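Local structure of GlcNAc-alpha-1,4-Gal-releasing endo-beta-galactosidase (Clostridium perfringens, 1UPS) at residues 49-54 / 59-64; 172-175 / 181-184; 291-296 / 300-305; 350-355 / 383-388. The protein probably hydrolyses O-glycosyl bonds, acting as an endo-beta-galactosidase that releases GlcNAc-alpha-1,4-Gal, and carries a bound calcium ion. One frame throughout, in Å; residues are numbered along the deposited sequence.

Contact 1: residues 49-54 / 59-64; sequences TDYYLP and DPESAK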
loop_
_atom_site.group_PDB
_atom_site.type_symbol
_atom_site.label_atom_id
_atom_site.label_comp_id
_atom_site.label_asym_id
_atom_site.label_seq_id
_atom_site.Cartn_x
_atom_site.Cartn_y
_atom_site.Cartn_z
ATOM N N THR A 49 -18.427 6.544 13.052
ATOM C CA THR A 49 -19.717 5.893 13.182
ATOM C C THR A 49 -19.535 4.368 13.248
ATOM O O THR A 49 -18.582 3.830 12.677
ATOM C CB THR A 49 -20.688 6.344 12.065
ATOM O OG1 THR A 49 -21.988 5.793 12.325
ATOM C CG2 THR A 49 -20.293 5.801 10.663
ATOM N N ASP A 50 -20.418 3.683 13.972
ATOM C CA ASP A 50 -20.306 2.227 14.133
ATOM C C ASP A 50 -21.313 1.460 13.264
ATOM O O ASP A 50 -21.883 0.444 13.664
ATOM C CB ASP A 50 -20.340 1.810 15.614
ATOM C CG ASP A 50 -21.544 2.349 16.363
ATOM O OD1 ASP A 50 -21.656 2.043 17.584
ATOM O OD2 ASP A 50 -22.406 3.088 15.840
ATOM N N TYR A 51 -21.498 1.952 12.047
ATOM C CA TYR A 51 -22.296 1.258 11.051
ATOM C C TYR A 51 -21.478 1.088 9.778
ATOM O O TYR A 51 -20.720 2.002 9.387
ATOM C CB TYR A 51 -23.544 2.068 10.721
ATOM C CG TYR A 51 -24.566 2.129 11.837
ATOM C CD1 TYR A 51 -24.435 3.053 12.877
ATOM C CD2 TYR A 51 -25.677 1.288 11.833
ATOM C CE1 TYR A 51 -25.376 3.113 13.910
ATOM C CE2 TYR A 51 -26.634 1.345 12.857
ATOM C CZ TYR A 51 -26.473 2.264 13.884
ATOM O OH TYR A 51 -27.415 2.343 14.884
ATOM N N TYR A 52 -21.678 -0.046 9.107
ATOM C CA TYR A 52 -20.952 -0.363 7.891
ATOM C C TYR A 52 -21.793 0.117 6.689
ATOM O O TYR A 52 -22.896 -0.381 6.480
ATOM C CB TYR A 52 -20.692 -1.889 7.843
ATOM C CG TYR A 52 -19.900 -2.376 6.634
ATOM C CD1 TYR A 52 -18.959 -1.552 6.006
ATOM C CD2 TYR A 52 -20.088 -3.669 6.134
ATOM C CE1 TYR A 52 -18.231 -2.011 4.869
ATOM C CE2 TYR A 52 -19.368 -4.141 5.021
ATOM C CZ TYR A 52 -18.446 -3.303 4.397
ATOM O OH TYR A 52 -17.765 -3.768 3.289
ATOM N N LEU A 53 -21.290 1.096 5.926
ATOM C CA LEU A 53 -21.974 1.585 4.694
ATOM C C LEU A 53 -23.517 1.535 4.763
ATOM O O LEU A 53 -24.167 0.929 3.902
ATOM C CB LEU A 53 -21.467 0.841 3.447
ATOM C CG LEU A 53 -19.949 0.888 3.224
ATOM C CD1 LEU A 53 -19.520 -0.115 2.137
ATOM C CD2 LEU A 53 -19.486 2.309 2.869
ATOM N N PRO A 54 -24.097 2.174 5.784
ATOM C CA PRO A 54 -25.535 2.003 6.072
ATOM C C PRO A 54 -26.483 2.508 4.974
ATOM O O PRO A 54 -27.639 2.072 4.940
ATOM C CB PRO A 54 -25.727 2.764 7.384
ATOM C CG PRO A 54 -24.604 3.790 7.411
ATOM C CD PRO A 54 -23.438 3.072 6.753
ATOM N N ASP A 59 -33.018 -1.307 5.960
ATOM C CA ASP A 59 -32.866 -1.088 7.400
ATOM C C ASP A 59 -31.395 -1.122 7.831
ATOM O O ASP A 59 -30.770 -2.196 7.933
ATOM C CB ASP A 59 -33.697 -2.056 8.255
ATOM C CG ASP A 59 -33.242 -2.075 9.729
ATOM O OD1 ASP A 59 -33.000 -3.198 10.265
ATOM O OD2 ASP A 59 -33.068 -1.024 10.412
ATOM N N PRO A 60 -30.860 0.056 8.129
ATOM C CA PRO A 60 -29.449 0.202 8.490
ATOM C C PRO A 60 -29.062 -0.378 9.856
ATOM O O PRO A 60 -27.872 -0.524 10.101
ATOM C CB PRO A 60 -29.249 1.720 8.470
ATOM C CG PRO A 60 -30.593 2.262 8.801
ATOM C CD PRO A 60 -31.568 1.353 8.137
ATOM N N GLU A 61 -30.022 -0.737 10.713
ATOM C CA GLU A 61 -29.654 -1.331 11.995
ATOM C C GLU A 61 -28.925 -2.671 11.842
ATOM O O GLU A 61 -28.124 -3.031 12.710
ATOM C CB GLU A 61 -30.858 -1.486 12.937
ATOM C CG GLU A 61 -31.287 -0.225 13.693
ATOM C CD GLU A 61 -30.161 0.755 14.016
ATOM O OE1 GLU A 61 -29.285 0.447 14.853
ATOM O OE2 GLU A 61 -30.183 1.871 13.451
ATOM N N SER A 62 -29.190 -3.392 10.746
ATOM C CA SER A 62 -28.473 -4.648 10.438
ATOM C C SER A 62 -26.961 -4.432 10.307
ATOM O O SER A 62 -26.173 -5.348 10.550
ATOM C CB SER A 62 -29.040 -5.350 9.170
ATOM O OG SER A 62 -28.952 -4.580 7.950
ATOM N N ALA A 63 -26.576 -3.207 9.940
ATOM C CA ALA A 63 -25.199 -2.881 9.598
ATOM C C ALA A 63 -24.390 -2.408 10.810
ATOM O O ALA A 63 -23.223 -2.049 10.685
ATOM C CB ALA A 63 -25.175 -1.835 8.471
ATOM N N LYS A 64 -25.004 -2.418 11.989
ATOM C CA LYS A 64 -24.301 -1.998 13.219
ATOM C C LYS A 64 -23.180 -2.967 13.631
ATOM O O LYS A 64 -23.352 -4.189 13.578
ATOM C CB LYS A 64 -25.282 -1.810 14.386
ATOM C CG LYS A 64 -24.651 -1.032 15.571
ATOM C CD LYS A 64 -25.675 -0.369 16.480
ATOM C CE LYS A 64 -24.976 0.477 17.567
ATOM N NZ LYS A 64 -24.927 1.953 17.235
#

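Contact 2: residues 172-175 / 181-184; sequences LETF and TWRI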
loop_
_atom_site.group_PDB
_atom_site.type_symbol
_atom_site.label_atom_id
_atom_site.label_comp_id
_atom_site.label_asym_id
_atom_site.label_seq_id
_atom_site.Cartn_x
_atom_site.Cartn_y
_atom_site.Cartn_z
ATOM N N LEU A 172 -4.657 -2.719 4.590
ATOM C CA LEU A 172 -4.502 -4.051 5.141
ATOM C C LEU A 172 -5.792 -4.814 4.863
ATOM O O LEU A 172 -6.884 -4.294 5.077
ATOM C CB LEU A 172 -4.237 -3.968 6.658
ATOM C CG LEU A 172 -3.968 -5.308 7.354
ATOM C CD1 LEU A 172 -2.940 -5.125 8.494
ATOM C CD2 LEU A 172 -5.264 -5.868 7.955
ATOM N N GLU A 173 -5.660 -6.042 4.371
ATOM C CA GLU A 173 -6.809 -6.871 4.050
ATOM C C GLU A 173 -6.513 -8.329 4.404
ATOM O O GLU A 173 -7.145 -9.255 3.876
ATOM C CB GLU A 173 -7.156 -6.702 2.543
ATOM C CG GLU A 173 -8.559 -7.166 2.218
ATOM C CD GLU A 173 -8.894 -7.099 0.724
ATOM O OE1 GLU A 173 -10.032 -6.708 0.433
ATOM O OE2 GLU A 173 -8.069 -7.498 -0.138
ATOM N N THR A 174 -5.566 -8.518 5.328
ATOM C CA THR A 174 -4.991 -9.833 5.639
ATOM C C THR A 174 -6.029 -10.894 6.034
ATOM O O THR A 174 -6.865 -10.667 6.913
ATOM C CB THR A 174 -3.939 -9.661 6.730
ATOM O OG1 THR A 174 -2.967 -8.689 6.265
ATOM C CG2 THR A 174 -3.147 -10.971 6.930
ATOM N N PHE A 175 -5.952 -12.058 5.396
ATOM C CA PHE A 175 -6.875 -13.183 5.685
ATOM C C PHE A 175 -6.500 -13.892 6.967
ATOM O O PHE A 175 -5.312 -14.083 7.227
ATOM C CB PHE A 175 -6.807 -14.238 4.589
ATOM C CG PHE A 175 -7.473 -13.844 3.286
ATOM C CD1 PHE A 175 -7.849 -14.833 2.388
ATOM C CD2 PHE A 175 -7.704 -12.499 2.961
ATOM C CE1 PHE A 175 -8.474 -14.491 1.171
ATOM C CE2 PHE A 175 -8.314 -12.147 1.752
ATOM C CZ PHE A 175 -8.686 -13.164 0.851
ATOM N N THR A 181 1.205 -13.337 6.356
ATOM C CA THR A 181 1.126 -12.348 5.262
ATOM C C THR A 181 0.648 -10.974 5.702
ATOM O O THR A 181 0.134 -10.798 6.812
ATOM C CB THR A 181 0.174 -12.822 4.130
ATOM O OG1 THR A 181 -1.164 -12.915 4.662
ATOM C CG2 THR A 181 0.531 -14.244 3.626
ATOM N N TRP A 182 0.846 -10.006 4.806
ATOM C CA TRP A 182 0.186 -8.709 4.877
ATOM C C TRP A 182 -0.361 -8.475 3.462
ATOM O O TRP A 182 0.393 -8.258 2.507
ATOM C CB TRP A 182 1.173 -7.593 5.302
ATOM C CG TRP A 182 0.565 -6.201 5.271
ATOM C CD1 TRP A 182 -0.777 -5.872 5.141
ATOM C CD2 TRP A 182 1.268 -4.950 5.372
ATOM N NE1 TRP A 182 -0.933 -4.503 5.156
ATOM C CE2 TRP A 182 0.298 -3.913 5.298
ATOM C CE3 TRP A 182 2.621 -4.598 5.543
ATOM C CZ2 TRP A 182 0.637 -2.555 5.369
ATOM C CZ3 TRP A 182 2.955 -3.243 5.597
ATOM C CH2 TRP A 182 1.961 -2.241 5.525
ATOM N N ARG A 183 -1.682 -8.563 3.343
ATOM C CA ARG A 183 -2.381 -8.348 2.084
ATOM C C ARG A 183 -2.651 -6.859 1.887
ATOM O O ARG A 183 -3.207 -6.203 2.767
ATOM C CB ARG A 183 -3.714 -9.106 2.119
ATOM C CG ARG A 183 -4.467 -9.089 0.796
ATOM C CD ARG A 183 -5.672 -10.059 0.822
ATOM N NE ARG A 183 -6.540 -9.982 -0.355
ATOM C CZ ARG A 183 -6.685 -10.942 -1.268
ATOM N NH1 ARG A 183 -5.983 -12.076 -1.211
ATOM N NH2 ARG A 183 -7.525 -10.750 -2.284
ATOM N N ILE A 184 -2.268 -6.353 0.716
ATOM C CA ILE A 184 -2.430 -4.941 0.347
ATOM C C ILE A 184 -3.043 -4.928 -1.057
ATOM O O ILE A 184 -2.639 -5.724 -1.927
ATOM C CB ILE A 184 -1.062 -4.225 0.331
ATOM C CG1 ILE A 184 -0.440 -4.182 1.723
ATOM C CG2 ILE A 184 -1.202 -2.767 -0.184
ATOM C CD1 ILE A 184 1.084 -3.917 1.718
HETATM O O HOH W 1 -8.855 -8.299 -2.614
HETATM O O HOH W 2 -0.814 -8.289 8.020
HETATM O O HOH W 3 -3.746 -12.531 3.403
#

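Contact 3: residues 291-296 / 300-305; sequences NYLIRN and GKFLYI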
loop_
_atom_site.group_PDB
_atom_site.type_symbol
_atom_site.label_atom_id
_atom_site.label_comp_id
_atom_site.label_asym_id
_atom_site.label_seq_id
_atom_site.Cartn_x
_atom_site.Cartn_y
_atom_site.Cartn_z
ATOM N N ASN A 291 17.006 13.438 -9.125
ATOM C CA ASN A 291 18.090 12.668 -9.710
ATOM C C ASN A 291 18.588 11.696 -8.644
ATOM O O ASN A 291 18.434 11.970 -7.442
ATOM C CB ASN A 291 19.221 13.588 -10.180
ATOM C CG ASN A 291 18.764 14.585 -11.229
ATOM O OD1 ASN A 291 17.974 14.249 -12.109
ATOM N ND2 ASN A 291 19.237 15.824 -11.124
ATOM N N TYR A 292 19.143 10.569 -9.080
ATOM C CA TYR A 292 19.588 9.520 -8.150
ATOM C C TYR A 292 20.938 8.944 -8.528
ATOM O O TYR A 292 21.241 8.750 -9.720
ATOM C CB TYR A 292 18.598 8.353 -8.138
ATOM C CG TYR A 292 17.206 8.736 -7.755
ATOM C CD1 TYR A 292 16.784 8.666 -6.419
ATOM C CD2 TYR A 292 16.288 9.143 -8.730
ATOM C CE1 TYR A 292 15.465 9.032 -6.055
ATOM C CE2 TYR A 292 14.980 9.508 -8.380
ATOM C CZ TYR A 292 14.582 9.449 -7.048
ATOM O OH TYR A 292 13.293 9.809 -6.716
ATOM N N LEU A 293 21.738 8.627 -7.506
ATOM C CA LEU A 293 22.849 7.686 -7.686
ATOM C C LEU A 293 22.247 6.315 -7.394
ATOM O O LEU A 293 21.234 6.229 -6.688
ATOM C CB LEU A 293 23.980 7.973 -6.692
ATOM C CG LEU A 293 24.654 9.343 -6.786
ATOM C CD1 LEU A 293 25.633 9.530 -5.631
ATOM C CD2 LEU A 293 25.362 9.476 -8.139
ATOM N N ILE A 294 22.838 5.253 -7.942
ATOM C CA ILE A 294 22.346 3.889 -7.705
ATOM C C ILE A 294 23.515 3.015 -7.268
ATOM O O ILE A 294 24.447 2.788 -8.038
ATOM C CB ILE A 294 21.682 3.300 -8.985
ATOM C CG1 ILE A 294 20.536 4.203 -9.472
ATOM C CG2 ILE A 294 21.126 1.902 -8.688
ATOM C CD1 ILE A 294 19.901 3.750 -10.815
ATOM N N ARG A 295 23.452 2.538 -6.034
ATOM C CA ARG A 295 24.569 1.824 -5.425
ATOM C C ARG A 295 24.216 0.361 -5.146
ATOM O O ARG A 295 23.127 0.067 -4.633
ATOM C CB ARG A 295 24.944 2.518 -4.116
ATOM C CG ARG A 295 26.241 1.997 -3.469
ATOM C CD ARG A 295 26.550 2.644 -2.106
ATOM N NE ARG A 295 27.999 2.647 -1.892
ATOM C CZ ARG A 295 28.626 3.002 -0.768
ATOM N NH1 ARG A 295 27.947 3.409 0.306
ATOM N NH2 ARG A 295 29.950 2.939 -0.719
ATOM N N ASN A 296 25.151 -0.536 -5.462
ATOM C CA ASN A 296 24.997 -1.963 -5.176
ATOM C C ASN A 296 25.220 -2.292 -3.701
ATOM O O ASN A 296 26.175 -1.802 -3.079
ATOM C CB ASN A 296 25.983 -2.780 -6.025
ATOM C CG ASN A 296 25.687 -4.273 -5.974
ATOM O OD1 ASN A 296 26.289 -5.025 -5.183
ATOM N ND2 ASN A 296 24.725 -4.705 -6.782
ATOM N N GLY A 300 29.099 -2.067 -3.006
ATOM C CA GLY A 300 29.194 -0.647 -2.687
ATOM C C GLY A 300 29.493 0.250 -3.887
ATOM O O GLY A 300 29.772 1.443 -3.697
ATOM N N LYS A 301 29.462 -0.302 -5.108
ATOM C CA LYS A 301 29.781 0.474 -6.310
ATOM C C LYS A 301 28.535 1.112 -6.937
ATOM O O LYS A 301 27.409 0.689 -6.680
ATOM C CB LYS A 301 30.511 -0.375 -7.360
ATOM C CG LYS A 301 31.714 -1.166 -6.812
ATOM C CD LYS A 301 32.758 -0.261 -6.123
ATOM C CE LYS A 301 34.013 -1.101 -5.756
ATOM N NZ LYS A 301 34.970 -0.385 -4.844
ATOM N N PHE A 302 28.767 2.136 -7.757
ATOM C CA PHE A 302 27.698 2.931 -8.359
ATOM C C PHE A 302 27.552 2.667 -9.854
ATOM O O PHE A 302 28.539 2.458 -10.550
ATOM C CB PHE A 302 27.996 4.422 -8.121
ATOM C CG PHE A 302 27.815 4.858 -6.689
ATOM C CD1 PHE A 302 28.859 4.734 -5.757
ATOM C CD2 PHE A 302 26.592 5.388 -6.266
ATOM C CE1 PHE A 302 28.686 5.156 -4.415
ATOM C CE2 PHE A 302 26.397 5.799 -4.935
ATOM C CZ PHE A 302 27.443 5.679 -4.007
ATOM N N LEU A 303 26.312 2.724 -10.356
ATOM C CA LEU A 303 26.044 2.568 -11.785
ATOM C C LEU A 303 26.346 3.826 -12.582
ATOM O O LEU A 303 25.959 4.922 -12.187
ATOM C CB LEU A 303 24.566 2.222 -12.022
ATOM C CG LEU A 303 24.073 0.960 -11.335
ATOM C CD1 LEU A 303 22.636 0.655 -11.794
ATOM C CD2 LEU A 303 25.031 -0.197 -11.633
ATOM N N TYR A 304 27.014 3.645 -13.716
ATOM C CA TYR A 304 27.246 4.732 -14.653
ATOM C C TYR A 304 27.386 4.217 -16.079
ATOM O O TYR A 304 27.611 3.027 -16.298
ATOM C CB TYR A 304 28.478 5.564 -14.239
ATOM C CG TYR A 304 29.812 4.852 -14.389
ATOM C CD1 TYR A 304 30.614 5.066 -15.517
ATOM C CD2 TYR A 304 30.290 3.992 -13.392
ATOM C CE1 TYR A 304 31.852 4.434 -15.653
ATOM C CE2 TYR A 304 31.542 3.355 -13.522
ATOM C CZ TYR A 304 32.304 3.578 -14.654
ATOM O OH TYR A 304 33.530 2.955 -14.805
ATOM N N ILE A 305 27.234 5.121 -17.049
ATOM C CA ILE A 305 27.431 4.780 -18.457
ATOM C C ILE A 305 28.679 5.474 -18.961
ATOM O O ILE A 305 28.793 6.702 -18.873
ATOM C CB ILE A 305 26.211 5.179 -19.306
ATOM C CG1 ILE A 305 25.007 4.305 -18.945
ATOM C CG2 ILE A 305 26.510 5.028 -20.805
ATOM C CD1 ILE A 305 23.735 4.682 -19.697
HETATM O O HOH W 4 25.030 5.853 -9.667
#

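Contact 4: residues 350-355 / 383-388; sequences ENQTGY and NRWKPN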
loop_
_atom_site.group_PDB
_atom_site.type_symbol
_atom_site.label_atom_id
_atom_site.label_comp_id
_atom_site.label_asym_id
_atom_site.label_seq_id
_atom_site.Cartn_x
_atom_site.Cartn_y
_atom_site.Cartn_z
ATOM N N GLU A 350 15.967 -5.589 -24.374
ATOM C CA GLU A 350 15.320 -5.976 -25.646
ATOM C C GLU A 350 16.013 -7.120 -26.400
ATOM O O GLU A 350 15.341 -8.026 -26.920
ATOM C CB GLU A 350 15.151 -4.758 -26.566
ATOM C CG GLU A 350 14.242 -5.020 -27.780
ATOM C CD GLU A 350 12.761 -5.093 -27.439
ATOM O OE1 GLU A 350 11.952 -5.408 -28.353
ATOM O OE2 GLU A 350 12.378 -4.844 -26.270
ATOM N N ASN A 351 17.346 -7.084 -26.461
ATOM C CA ASN A 351 18.089 -8.089 -27.218
ATOM C C ASN A 351 18.460 -9.345 -26.421
ATOM O O ASN A 351 19.054 -10.282 -26.978
ATOM C CB ASN A 351 19.320 -7.466 -27.897
ATOM C CG ASN A 351 18.949 -6.532 -29.040
ATOM O OD1 ASN A 351 18.386 -6.964 -30.057
ATOM N ND2 ASN A 351 19.275 -5.244 -28.889
ATOM N N GLN A 352 18.103 -9.356 -25.132
ATOM C CA GLN A 352 18.279 -10.518 -24.250
ATOM C C GLN A 352 19.692 -11.109 -24.334
ATOM O O GLN A 352 19.883 -12.288 -24.697
ATOM C CB GLN A 352 17.222 -11.598 -24.540
ATOM C CG GLN A 352 15.781 -11.160 -24.284
ATOM C CD GLN A 352 14.794 -12.303 -24.471
ATOM O OE1 GLN A 352 14.594 -13.104 -23.558
ATOM N NE2 GLN A 352 14.200 -12.399 -25.664
ATOM N N THR A 353 20.671 -10.278 -23.996
ATOM C CA THR A 353 22.082 -10.632 -24.085
ATOM C C THR A 353 22.679 -11.152 -22.771
ATOM O O THR A 353 23.866 -11.539 -22.727
ATOM C CB THR A 353 22.897 -9.400 -24.509
ATOM O OG1 THR A 353 22.902 -8.438 -23.436
ATOM C CG2 THR A 353 22.227 -8.668 -25.676
ATOM N N GLY A 354 21.866 -11.141 -21.714
ATOM C CA GLY A 354 22.330 -11.416 -20.364
ATOM C C GLY A 354 22.804 -10.161 -19.639
ATOM O O GLY A 354 23.063 -10.205 -18.431
ATOM N N TYR A 355 22.916 -9.053 -20.378
ATOM C CA TYR A 355 23.371 -7.773 -19.821
ATOM C C TYR A 355 22.348 -6.676 -20.021
ATOM O O TYR A 355 21.606 -6.669 -21.017
ATOM C CB TYR A 355 24.723 -7.355 -20.439
ATOM C CG TYR A 355 25.821 -8.354 -20.154
ATOM C CD1 TYR A 355 26.579 -8.277 -18.975
ATOM C CD2 TYR A 355 26.082 -9.400 -21.045
ATOM C CE1 TYR A 355 27.584 -9.221 -18.701
ATOM C CE2 TYR A 355 27.071 -10.345 -20.786
ATOM C CZ TYR A 355 27.820 -10.256 -19.613
ATOM O OH TYR A 355 28.809 -11.197 -19.364
ATOM N N ASN A 383 12.132 -7.196 -14.226
ATOM C CA ASN A 383 11.687 -6.767 -15.559
ATOM C C ASN A 383 10.204 -7.061 -15.801
ATOM O O ASN A 383 9.687 -8.064 -15.310
ATOM C CB ASN A 383 12.548 -7.426 -16.632
ATOM C CG ASN A 383 12.380 -6.781 -17.973
ATOM O OD1 ASN A 383 11.709 -7.324 -18.851
ATOM N ND2 ASN A 383 12.964 -5.593 -18.143
ATOM N N ARG A 384 9.513 -6.187 -16.543
ATOM C CA ARG A 384 8.104 -6.441 -16.866
ATOM C C ARG A 384 7.963 -7.498 -17.970
ATOM O O ARG A 384 7.154 -8.437 -17.857
ATOM C CB ARG A 384 7.396 -5.154 -17.300
ATOM C CG ARG A 384 5.881 -5.335 -17.484
ATOM C CD ARG A 384 5.213 -4.177 -18.172
ATOM N NE ARG A 384 3.758 -4.353 -18.220
ATOM C CZ ARG A 384 2.896 -3.387 -18.519
ATOM N NH1 ARG A 384 3.330 -2.173 -18.833
ATOM N NH2 ARG A 384 1.589 -3.647 -18.529
ATOM N N TRP A 385 8.739 -7.334 -19.041
ATOM C CA TRP A 385 8.688 -8.247 -20.188
ATOM C C TRP A 385 9.075 -9.663 -19.763
ATOM O O TRP A 385 8.421 -10.647 -20.152
ATOM C CB TRP A 385 9.638 -7.749 -21.274
ATOM C CG TRP A 385 9.557 -8.478 -22.598
ATOM C CD1 TRP A 385 8.426 -8.992 -23.214
ATOM C CD2 TRP A 385 10.645 -8.753 -23.475
ATOM N NE1 TRP A 385 8.769 -9.570 -24.416
ATOM C CE2 TRP A 385 10.125 -9.439 -24.600
ATOM C CE3 TRP A 385 12.027 -8.493 -23.426
ATOM C CZ2 TRP A 385 10.935 -9.862 -25.658
ATOM C CZ3 TRP A 385 12.826 -8.903 -24.480
ATOM C CH2 TRP A 385 12.280 -9.589 -25.580
ATOM N N LYS A 386 10.126 -9.752 -18.948
ATOM C CA LYS A 386 10.626 -11.040 -18.458
ATOM C C LYS A 386 10.657 -11.050 -16.934
ATOM O O LYS A 386 11.715 -10.823 -16.325
ATOM C CB LYS A 386 12.027 -11.328 -19.025
ATOM C CG LYS A 386 12.144 -11.338 -20.563
ATOM C CD LYS A 386 11.415 -12.521 -21.207
ATOM C CE LYS A 386 11.325 -12.338 -22.724
ATOM N NZ LYS A 386 10.416 -13.334 -23.369
ATOM N N PRO A 387 9.505 -11.313 -16.314
ATOM C CA PRO A 387 9.333 -11.121 -14.869
ATOM C C PRO A 387 10.131 -12.053 -13.944
ATOM O O PRO A 387 10.050 -11.880 -12.719
ATOM C CB PRO A 387 7.817 -11.274 -14.677
ATOM C CG PRO A 387 7.387 -12.137 -15.784
ATOM C CD PRO A 387 8.257 -11.777 -16.958
ATOM N N ASN A 388 10.879 -13.007 -14.496
ATOM C CA ASN A 388 11.824 -13.772 -13.665
ATOM C C ASN A 388 13.206 -13.107 -13.556
ATOM O O ASN A 388 14.063 -13.574 -12.813
ATOM C CB ASN A 388 11.996 -15.197 -14.194
ATOM C CG ASN A 388 10.821 -16.096 -13.844
ATOM O OD1 ASN A 388 10.188 -15.941 -12.789
ATOM N ND2 ASN A 388 10.528 -17.047 -14.722
#

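Contact 1: residues 49-54 / 59-64
Four polar side chains are linked across this contact in one chain of bonds, D50–K64–Y51–E61, with an acidic group at each end and the phenol of Y51 inside it. The phenol gives its proton to E61: Y51 OH lies 2.7 Å from E61 OE1 and meets it on the syn lone pair. The carboxylate sits at the edge of the ring with its own plane turned 81° from it. The same hydroxyl also accepts a weak bond from K64 NZ, 3.4 Å from Y51 OH. The ammonium is chiefly held by D50, K64 NZ standing 3.1 Å from D50 OD2 and above the carboxylate plane; the bond to D50 OD1 is weaker. D50 OD1 also serves R45 and the hydroxyl of Y67, so one carboxylate gathers two positive charges, which would probably favour its ionised form. K64 reaches it by running its aliphatic chain over a face of the Y51 ring, with CG 4.1 Å above the plane and toward the rim; CG anti to the backbone N (chi1 -165°) starts it on that course. The backbones meet at a single bridge, Y51 with K64, next to which Y52 N donates to A63 O at 3.0 Å. A63 CB comes within 3.4 Å of Y52 O, and P54 CB touches P60 CB at 3.8 Å. E61 and A63 lie on a 3-10 turn opened by an Asx turn at D59. The whole is an irregular loop between strands 30-36 and 66-70, folded against strand 94-99 of the family 16 glycosidase beta-sandwich.

Contact 2: residues 172-175 / 181-184
E173 OE2 is gripped twice: R183 NE donates to it over 2.9 Å, and water 1 donates from 2.7 Å while itself accepting from R183 NH2. The salt bridge is close to straight (162° at the hydrogen). E173 OE2 lies in the guanidinium plane, yet the arginine meets it from above the carboxylate plane, the two groups being 47° apart. Both side chains run side by side in the same direction, R183 fully extended from CG to NE. Over one face of the guanidinium lies the rim of F175, with CE2 3.3 Å above the plane and the ring gently inclined. NH1 is bound to E202, which helps fix the rotation of the group.

T174 OG1 is a second polar focus. It accepts R183 N at 3.2 Å and shares a hydrogen bond with water 2, which donates to T181 O. Having OG1 beside its own backbone N (chi1 -56°) leaves T174 CG2 against T181 O, 3.3 Å away. Water 3 joins F175 N to T181 OG1, which is bonded also to K178 O, and E173 N donates to R183 O at 2.9 Å. L172 meets the edge of the W182 indole, whose NE1 is bonded to I171 O.

Here the chain has just left strand 168-170 and returns as strand 181-187, both in the six-stranded sheet; strand 199-204 borders the latter, while W182 and I184 pack on strand 225-230 of the other sheet.

Contact 3: residues 291-296 / 300-305
G300 opens the second segment with both its backbone N and O engaged: its N donates to N296 O (2.9 Å), and its O receives the side chain of R295. R295 NE stands 2.8 Å from G300 O, lying above the carbonyl plane but keeping the oxygen within the plane of its guanidinium; NH2 adds a weak bond. The positive phi of G300 (70°) suits this tight return. K301 contributes its backbone, K301 O taking N296 N over a nearly linear 2.8 Å bond, while its ammonium turns to D316.

F302 pairs with R295 in a bridge of the non-hydrogen-bonded kind, and its ring provides the main side-chain surface. R295 CG sits over the face, 4.0 Å from the centroid and 14° off the normal, a CH-pi contact; the arginine then passes the CE1–CZ end of the ring, R295 NE 3.6 Å from F302 CE1, the guanidinium lying beyond with its plane nearly parallel. L293 CB touches F302 CE2 at 3.7 Å. L303 follows, its N donating to I294 O (3.0 Å) and its CD1 resting 3.7 Å from I294 CG2. L303 O and I294 N no longer bond directly: water 4 bridges them, marking where the strands splay apart, 123° between directions.

This diverging hairpin belongs to a C-terminal domain probably of the ricin-like beta-trefoil fold, in which strand 291-296 pairs with the last strand, 414-419, and I294 and L303 both touch W414.

Contact 4: residues 350-355 / 383-388
The side chain of Q352 crosses those of W385 and K386, on the facing loop, at about a right angle. Its amide plane is turned 62° from the indole. The amide nitrogen comes to the indole obliquely, Q352 NE2 lying 3.4 Å from W385 CH2, and the oxygen turns to the lysine, Q352 OE1 approaching K386 CE at 3.5 Å. The methylene Q352 CG touches the same corner of the indole, 3.7 Å from W385 CZ3. The backbone of E350 reaches that corner too, with E350 O 3.6 Å from W385 CZ3; its carboxylate is occupied by S367.

Within 383-388 the two partners are themselves packed together. K386 is bent at chi2 (-68°), which folds its chain back and lays CE 3.6 Å above the middle of the W385 ring system, so Q352 meets an already assembled pair. The turn carrying them is tied by an Asx motif: N383 OD1 accepts K386 N at 2.9 Å, in the carbonyl plane and on a lone pair, while N383 ND2 holds S367 O.

The two segments are loops, after strand 346-348 and after strand 378-383, meeting at the surface of the C-terminal domain with their backbones well apart. No hydrogen bond joins them, and only 184 Å² is buried. Cohesion therefore rests on van der Waals contact, probably aided by weak electrostatics between the amide oxygen and the methylene next to the ammonium, so no directional bond across the contact fixes the two loops.

Contacts 1 and 2 belong to the family 16 glycosidase beta-sandwich, contacts 3 and 4 to the C-terminal domain; the centres of contacts 1 and 3 are about 54 Å apart, on opposite sides of the chain's centre. Contacts 1 to 3 are all partly buried. Contact 2 lies nearest that centre, about 10 Å away, and mixes a salt bridge with ordered waters where a strand enters the sheet. Contact 1, at the periphery, spends its charges within a loop. Contact 3 is chiefly a backbone pairing with an arginine over an aromatic ring. Contact 4 is the surface case, joining loops by van der Waals contact without a hydrogen bond between them. None of the four shares a segment or touches another.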